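Local coordinates for protein TonB-dependent siderophore receptor (PDB 5NEC) that probably imports iron-loaded siderophores across the outer membrane of Pseudomonas aeruginosa, as a TonB-dependent receptor, at residues A[447-452]-A[484-489]; A[698-703]-A[724-729]. All blocks are in the same frame, centred on the assembly; numbering follows the deposited sequence.

Contact 1: A[447-452]-A[484-489]; sequences WQVNIG and AGLVWK
Trp447 and Trp488 meet in an offset stack: the six-membered ring of Trp447 and the five-membered ring of Trp488 have planes 24° apart and centroids separated by 4.4 Å. Trp488 CD1 lies over one face of the Trp447 indole, displaced toward its rim, and reaches CZ2 of Trp447 at 3.4 Å. The CB of Trp488 adds a CH-pi contact over the face of the same benzene ring. With CG anti to its carbonyl carbon (chi1 -69°), Trp447 brings the end of its ring nearer to strand 484-488, where Trp488 CB and CD1 cover it. Leu486 CD2 then approaches CZ3 of Trp447 obliquely at 4.0 Å, while its other methyl, CD1, touches Val449 CG2 at 3.9 Å. Strands 447-464 and 471-488 form one antiparallel hairpin of the transmembrane beta-barrel of a TonB-dependent receptor. Gln448 with Val487 and Asn450 with Gly485 are the hydrogen-bonded pairs, and the straightest bond, 170° at the hydrogen, runs over 2.8 Å from Asn450 N to Gly485 O. On the face opposite the tryptophans, Gln448 and Val487 meet CB to CB at 4.2 Å. There OE1 of Gln448 makes a van der Waals contact, 3.6 Å, with CD in the aliphatic part of Lys489, whose bent chain carries NZ to a salt bridge with Asp49, and Val487 and Asn450 both touch Pro51.

Contact 2: A[698-703]-A[724-729]; sequences NVQNVF and TILFST
Leu726, Thr724 and Asn698 lose the most surface to this contact, about 60 Å² each, and all three side chains rise from one face of the sheet together with Gln700. Asn698 faces Leu726 as an antiparallel hydrogen-bonded pair, gripped in both directions: Asn698 N donates to Leu726 O at 2.9 Å, and Leu726 N returns a bond to Asn698 O with 169° at the hydrogen. On that face the two side chains come nearest at their bases, CB of Asn698 4.3 Å from CB of Leu726.

Thr724 closes the second hydrogen-bonded pair. Its carbonyl O receives Gln700 N over 2.8 Å with 173° at the hydrogen, and its own N reaches Gln700 O at 3.0 Å. Gln700 bends at chi2 (-67°), and its side chain meets that of Leu726 at about a right angle, NE2 packing against CD1 of Leu726 at 4.0 Å. The hydrogen bond of this NE2 goes to Thr65 O and that of Asn698 ND2 to Asp64 O, while Asn698 OD1 pairs with Gln696, so this face turns to residues 64-66, at the C-terminal end of helix 59-64 and just after it.

Between the two pairs, Val699 and Ile725 form a non-hydrogen-bonded pair on the other face, where Val699 CG2 comes within 4.4 Å of Ile725 CG1, a loose apolar contact, and Ile725 lies on the surface. Strand 724-733 also pairs with strand 159-167, the arrangement by which the last strand of an outer-membrane beta-barrel meets the first and closes the cylinder.

Contact 1 and contact 2 lie in the same antiparallel barrel, their centres 44 Å apart and their nearest atoms about 34 Å apart, so neither touches the other. They come in series along the chain: residues 447-489 close the first before 698-729 opens the second. Contact 1 joins two strands consecutive in sequence, 447-464 and 471-488, whereas contact 2 joins 693-700 to the final strand, 724-733, with the short strands 708-711 and 716-719 between them. Each also brings the inward face of the barrel to residues of the plug domain, 48-51 for contact 1 and 64-66 for contact 2, so the N-terminal part is met at two separate places on the wall.

Contact 1: A[447-452]-A[484-489]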
loop_
_atom_site.group_PDB
_atom_site.type_symbol
_atom_site.label_atom_id
_atom_site.label_comp_id
_atom_site.label_asym_id
_atom_site.label_seq_id
_atom_site.Cartn_x
_atom_site.Cartn_y
_atom_site.Cartn_z
ATOM N N TRP A 447 -9.308 -32.664 -7.833
ATOM C CA TRP A 447 -9.732 -31.654 -8.808
ATOM C C TRP A 447 -10.719 -30.648 -8.226
ATOM O O TRP A 447 -11.699 -31.035 -7.591
ATOM C CB TRP A 447 -10.352 -32.330 -10.034
ATOM C CG TRP A 447 -9.365 -33.082 -10.857
ATOM C CD1 TRP A 447 -9.144 -34.427 -10.838
ATOM C CD2 TRP A 447 -8.453 -32.538 -11.817
ATOM N NE1 TRP A 447 -8.150 -34.755 -11.725
ATOM C CE2 TRP A 447 -7.709 -33.615 -12.342
ATOM C CE3 TRP A 447 -8.187 -31.243 -12.281
ATOM C CZ2 TRP A 447 -6.719 -33.441 -13.312
ATOM C CZ3 TRP A 447 -7.208 -31.070 -13.240
ATOM C CH2 TRP A 447 -6.485 -32.163 -13.748
ATOM N N GLN A 448 -10.444 -29.361 -8.444
ATOM C CA GLN A 448 -11.344 -28.265 -8.068
ATOM C C GLN A 448 -11.489 -27.281 -9.224
ATOM O O GLN A 448 -10.535 -27.061 -9.970
ATOM C CB GLN A 448 -10.801 -27.502 -6.867
ATOM C CG GLN A 448 -10.493 -28.362 -5.660
ATOM C CD GLN A 448 -9.891 -27.599 -4.502
ATOM O OE1 GLN A 448 -8.989 -28.110 -3.840
ATOM N NE2 GLN A 448 -10.381 -26.382 -4.236
ATOM N N VAL A 449 -12.673 -26.690 -9.363
ATOM C CA VAL A 449 -12.926 -25.651 -10.360
ATOM C C VAL A 449 -13.444 -24.411 -9.662
ATOM O O VAL A 449 -14.349 -24.512 -8.848
ATOM C CB VAL A 449 -13.964 -26.108 -11.396
ATOM C CG1 VAL A 449 -14.387 -24.952 -12.295
ATOM C CG2 VAL A 449 -13.402 -27.248 -12.222
ATOM N N ASN A 450 -12.866 -23.250 -9.993
ATOM C CA ASN A 450 -13.307 -21.928 -9.507
ATOM C C ASN A 450 -13.897 -21.150 -10.665
ATOM O O ASN A 450 -13.291 -21.069 -11.713
ATOM C CB ASN A 450 -12.141 -21.105 -8.948
ATOM C CG ASN A 450 -11.654 -21.622 -7.602
ATOM O OD1 ASN A 450 -11.547 -20.874 -6.633
ATOM N ND2 ASN A 450 -11.346 -22.910 -7.539
ATOM N N ILE A 451 -15.076 -20.579 -10.468
ATOM C CA ILE A 451 -15.667 -19.634 -11.402
ATOM C C ILE A 451 -16.098 -18.411 -10.608
ATOM O O ILE A 451 -16.503 -18.528 -9.448
ATOM C CB ILE A 451 -16.839 -20.239 -12.192
ATOM C CG1 ILE A 451 -17.918 -20.797 -11.255
ATOM C CG2 ILE A 451 -16.315 -21.334 -13.113
ATOM C CD1 ILE A 451 -19.152 -21.302 -11.973
ATOM N N GLY A 452 -15.970 -17.236 -11.220
ATOM C CA GLY A 452 -16.336 -15.969 -10.587
ATOM C C GLY A 452 -16.788 -14.965 -11.635
ATOM O O GLY A 452 -16.202 -14.881 -12.716
ATOM N N ALA A 484 -12.004 -17.899 -14.258
ATOM C CA ALA A 484 -12.109 -19.332 -14.082
ATOM C C ALA A 484 -10.756 -19.910 -13.713
ATOM O O ALA A 484 -9.732 -19.506 -14.272
ATOM C CB ALA A 484 -12.619 -19.974 -15.351
ATOM N N GLY A 485 -10.759 -20.856 -12.772
ATOM C CA GLY A 485 -9.546 -21.538 -12.334
ATOM C C GLY A 485 -9.739 -23.040 -12.219
ATOM O O GLY A 485 -10.831 -23.521 -11.933
ATOM N N LEU A 486 -8.657 -23.771 -12.456
ATOM C CA LEU A 486 -8.624 -25.226 -12.371
ATOM C C LEU A 486 -7.454 -25.597 -11.469
ATOM O O LEU A 486 -6.356 -25.098 -11.668
ATOM C CB LEU A 486 -8.428 -25.803 -13.772
ATOM C CG LEU A 486 -8.436 -27.323 -13.915
ATOM C CD1 LEU A 486 -9.836 -27.864 -13.663
ATOM C CD2 LEU A 486 -7.929 -27.729 -15.294
ATOM N N VAL A 487 -7.697 -26.459 -10.482
ATOM C CA VAL A 487 -6.661 -26.913 -9.552
ATOM C C VAL A 487 -6.561 -28.442 -9.590
ATOM O O VAL A 487 -7.561 -29.123 -9.436
ATOM C CB VAL A 487 -6.966 -26.453 -8.121
ATOM C CG1 VAL A 487 -5.837 -26.821 -7.159
ATOM C CG2 VAL A 487 -7.196 -24.963 -8.114
ATOM N N TRP A 488 -5.351 -28.957 -9.810
ATOM C CA TRP A 488 -5.048 -30.382 -9.732
ATOM C C TRP A 488 -4.161 -30.588 -8.508
ATOM O O TRP A 488 -3.143 -29.919 -8.371
ATOM C CB TRP A 488 -4.329 -30.875 -11.005
ATOM C CG TRP A 488 -3.963 -32.357 -10.978
ATOM C CD1 TRP A 488 -4.762 -33.393 -10.590
ATOM C CD2 TRP A 488 -2.707 -32.945 -11.352
ATOM N NE1 TRP A 488 -4.086 -34.578 -10.690
ATOM C CE2 TRP A 488 -2.825 -34.336 -11.158
ATOM C CE3 TRP A 488 -1.500 -32.429 -11.836
ATOM C CZ2 TRP A 488 -1.786 -35.219 -11.434
ATOM C CZ3 TRP A 488 -0.463 -33.302 -12.103
ATOM C CH2 TRP A 488 -0.613 -34.685 -11.903
ATOM N N LYS A 489 -4.558 -31.501 -7.627
ATOM C CA LYS A 489 -3.784 -31.864 -6.442
ATOM C C LYS A 489 -3.290 -33.313 -6.573
ATOM O O LYS A 489 -4.020 -34.252 -6.250
ATOM C CB LYS A 489 -4.633 -31.673 -5.190
ATOM C CG LYS A 489 -5.115 -30.238 -5.002
ATOM C CD LYS A 489 -5.980 -30.080 -3.761
ATOM C CE LYS A 489 -5.216 -30.296 -2.455
ATOM N NZ LYS A 489 -3.965 -29.479 -2.347
#

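Contact 2: A[698-703]-A[724-729]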
loop_
_atom_site.group_PDB
_atom_site.type_symbol
_atom_site.label_atom_id
_atom_site.label_comp_id
_atom_site.label_asym_id
_atom_site.label_seq_id
_atom_site.Cartn_x
_atom_site.Cartn_y
_atom_site.Cartn_z
ATOM N N ASN A 698 16.351 -2.959 15.721
ATOM C CA ASN A 698 16.311 -3.038 14.260
ATOM C C ASN A 698 17.318 -2.059 13.668
ATOM O O ASN A 698 17.412 -0.909 14.112
ATOM C CB ASN A 698 14.905 -2.706 13.749
ATOM C CG ASN A 698 13.933 -3.832 13.972
ATOM O OD1 ASN A 698 13.337 -3.958 15.053
ATOM N ND2 ASN A 698 13.762 -4.663 12.939
ATOM N N VAL A 699 18.059 -2.517 12.672
ATOM C CA VAL A 699 18.920 -1.647 11.890
ATOM C C VAL A 699 18.380 -1.710 10.473
ATOM O O VAL A 699 18.389 -2.769 9.844
ATOM C CB VAL A 699 20.408 -2.077 11.973
ATOM C CG1 VAL A 699 21.295 -1.134 11.164
ATOM C CG2 VAL A 699 20.871 -2.065 13.421
ATOM N N GLN A 700 17.863 -0.582 10.005
ATOM C CA GLN A 700 17.285 -0.467 8.672
ATOM C C GLN A 700 18.336 0.170 7.790
ATOM O O GLN A 700 18.895 1.199 8.168
ATOM C CB GLN A 700 16.031 0.426 8.666
ATOM C CG GLN A 700 15.023 0.182 9.779
ATOM C CD GLN A 700 14.314 -1.158 9.699
ATOM O OE1 GLN A 700 14.719 -2.071 8.969
ATOM N NE2 GLN A 700 13.239 -1.283 10.466
ATOM N N ASN A 701 18.567 -0.429 6.616
ATOM C CA ASN A 701 19.529 0.068 5.645
ATOM C C ASN A 701 20.904 0.061 6.314
ATOM O O ASN A 701 21.469 1.096 6.630
ATOM C CB ASN A 701 19.107 1.448 5.151
ATOM C CG ASN A 701 19.833 1.880 3.902
ATOM O OD1 ASN A 701 20.764 1.223 3.437
ATOM N ND2 ASN A 701 19.407 3.018 3.350
ATOM N N VAL A 702 21.415 -1.148 6.532
ATOM C CA VAL A 702 22.614 -1.386 7.333
ATOM C C VAL A 702 23.825 -0.672 6.747
ATOM O O VAL A 702 24.607 -0.098 7.490
ATOM C CB VAL A 702 22.910 -2.893 7.509
ATOM C CG1 VAL A 702 24.266 -3.124 8.182
ATOM C CG2 VAL A 702 21.819 -3.563 8.330
ATOM N N PHE A 703 23.952 -0.675 5.425
ATOM C CA PHE A 703 25.085 -0.041 4.749
ATOM C C PHE A 703 24.843 1.430 4.328
ATOM O O PHE A 703 25.659 2.014 3.626
ATOM C CB PHE A 703 25.534 -0.946 3.583
ATOM C CG PHE A 703 25.986 -2.317 4.042
ATOM C CD1 PHE A 703 27.227 -2.482 4.661
ATOM C CD2 PHE A 703 25.159 -3.431 3.915
ATOM C CE1 PHE A 703 27.643 -3.734 5.108
ATOM C CE2 PHE A 703 25.564 -4.681 4.368
ATOM C CZ PHE A 703 26.809 -4.831 4.970
ATOM N N THR A 724 18.971 3.656 9.827
ATOM C CA THR A 724 18.127 3.980 10.955
ATOM C C THR A 724 18.217 2.835 11.970
ATOM O O THR A 724 18.087 1.662 11.615
ATOM C CB THR A 724 16.691 4.202 10.474
ATOM O OG1 THR A 724 16.700 5.242 9.486
ATOM C CG2 THR A 724 15.773 4.599 11.616
ATOM N N ILE A 725 18.444 3.199 13.231
ATOM C CA ILE A 725 18.558 2.244 14.338
ATOM C C ILE A 725 17.346 2.457 15.248
ATOM O O ILE A 725 17.105 3.576 15.693
ATOM C CB ILE A 725 19.899 2.435 15.092
ATOM C CG1 ILE A 725 21.070 2.228 14.108
ATOM C CG2 ILE A 725 20.011 1.463 16.270
ATOM C CD1 ILE A 725 22.441 2.550 14.636
ATOM N N LEU A 726 16.573 1.398 15.492
ATOM C CA LEU A 726 15.359 1.482 16.334
ATOM C C LEU A 726 15.486 0.513 17.513
ATOM O O LEU A 726 15.852 -0.647 17.323
ATOM C CB LEU A 726 14.101 1.152 15.510
ATOM C CG LEU A 726 13.831 1.963 14.225
ATOM C CD1 LEU A 726 12.713 1.327 13.404
ATOM C CD2 LEU A 726 13.520 3.424 14.530
ATOM N N PHE A 727 15.216 1.000 18.723
ATOM C CA PHE A 727 15.131 0.162 19.916
ATOM C C PHE A 727 13.696 0.159 20.402
ATOM O O PHE A 727 13.146 1.215 20.676
ATOM C CB PHE A 727 16.037 0.673 21.047
ATOM C CG PHE A 727 16.250 -0.343 22.154
ATOM C CD1 PHE A 727 17.295 -1.283 22.087
ATOM C CD2 PHE A 727 15.404 -0.376 23.274
ATOM C CE1 PHE A 727 17.480 -2.223 23.110
ATOM C CE2 PHE A 727 15.594 -1.318 24.296
ATOM C CZ PHE A 727 16.632 -2.244 24.214
ATOM N N SER A 728 13.112 -1.027 20.530
ATOM C CA SER A 728 11.724 -1.201 21.004
ATOM C C SER A 728 11.654 -1.926 22.335
ATOM O O SER A 728 12.382 -2.886 22.545
ATOM C CB SER A 728 10.919 -2.007 19.988
ATOM O OG SER A 728 10.671 -1.199 18.866
ATOM N N THR A 729 10.758 -1.459 23.208
ATOM C CA THR A 729 10.354 -2.171 24.414
ATOM C C THR A 729 8.866 -2.514 24.225
ATOM O O THR A 729 8.048 -1.597 24.108
ATOM C CB THR A 729 10.532 -1.280 25.665
ATOM O OG1 THR A 729 11.907 -0.885 25.796
ATOM C CG2 THR A 729 10.083 -2.007 26.944
#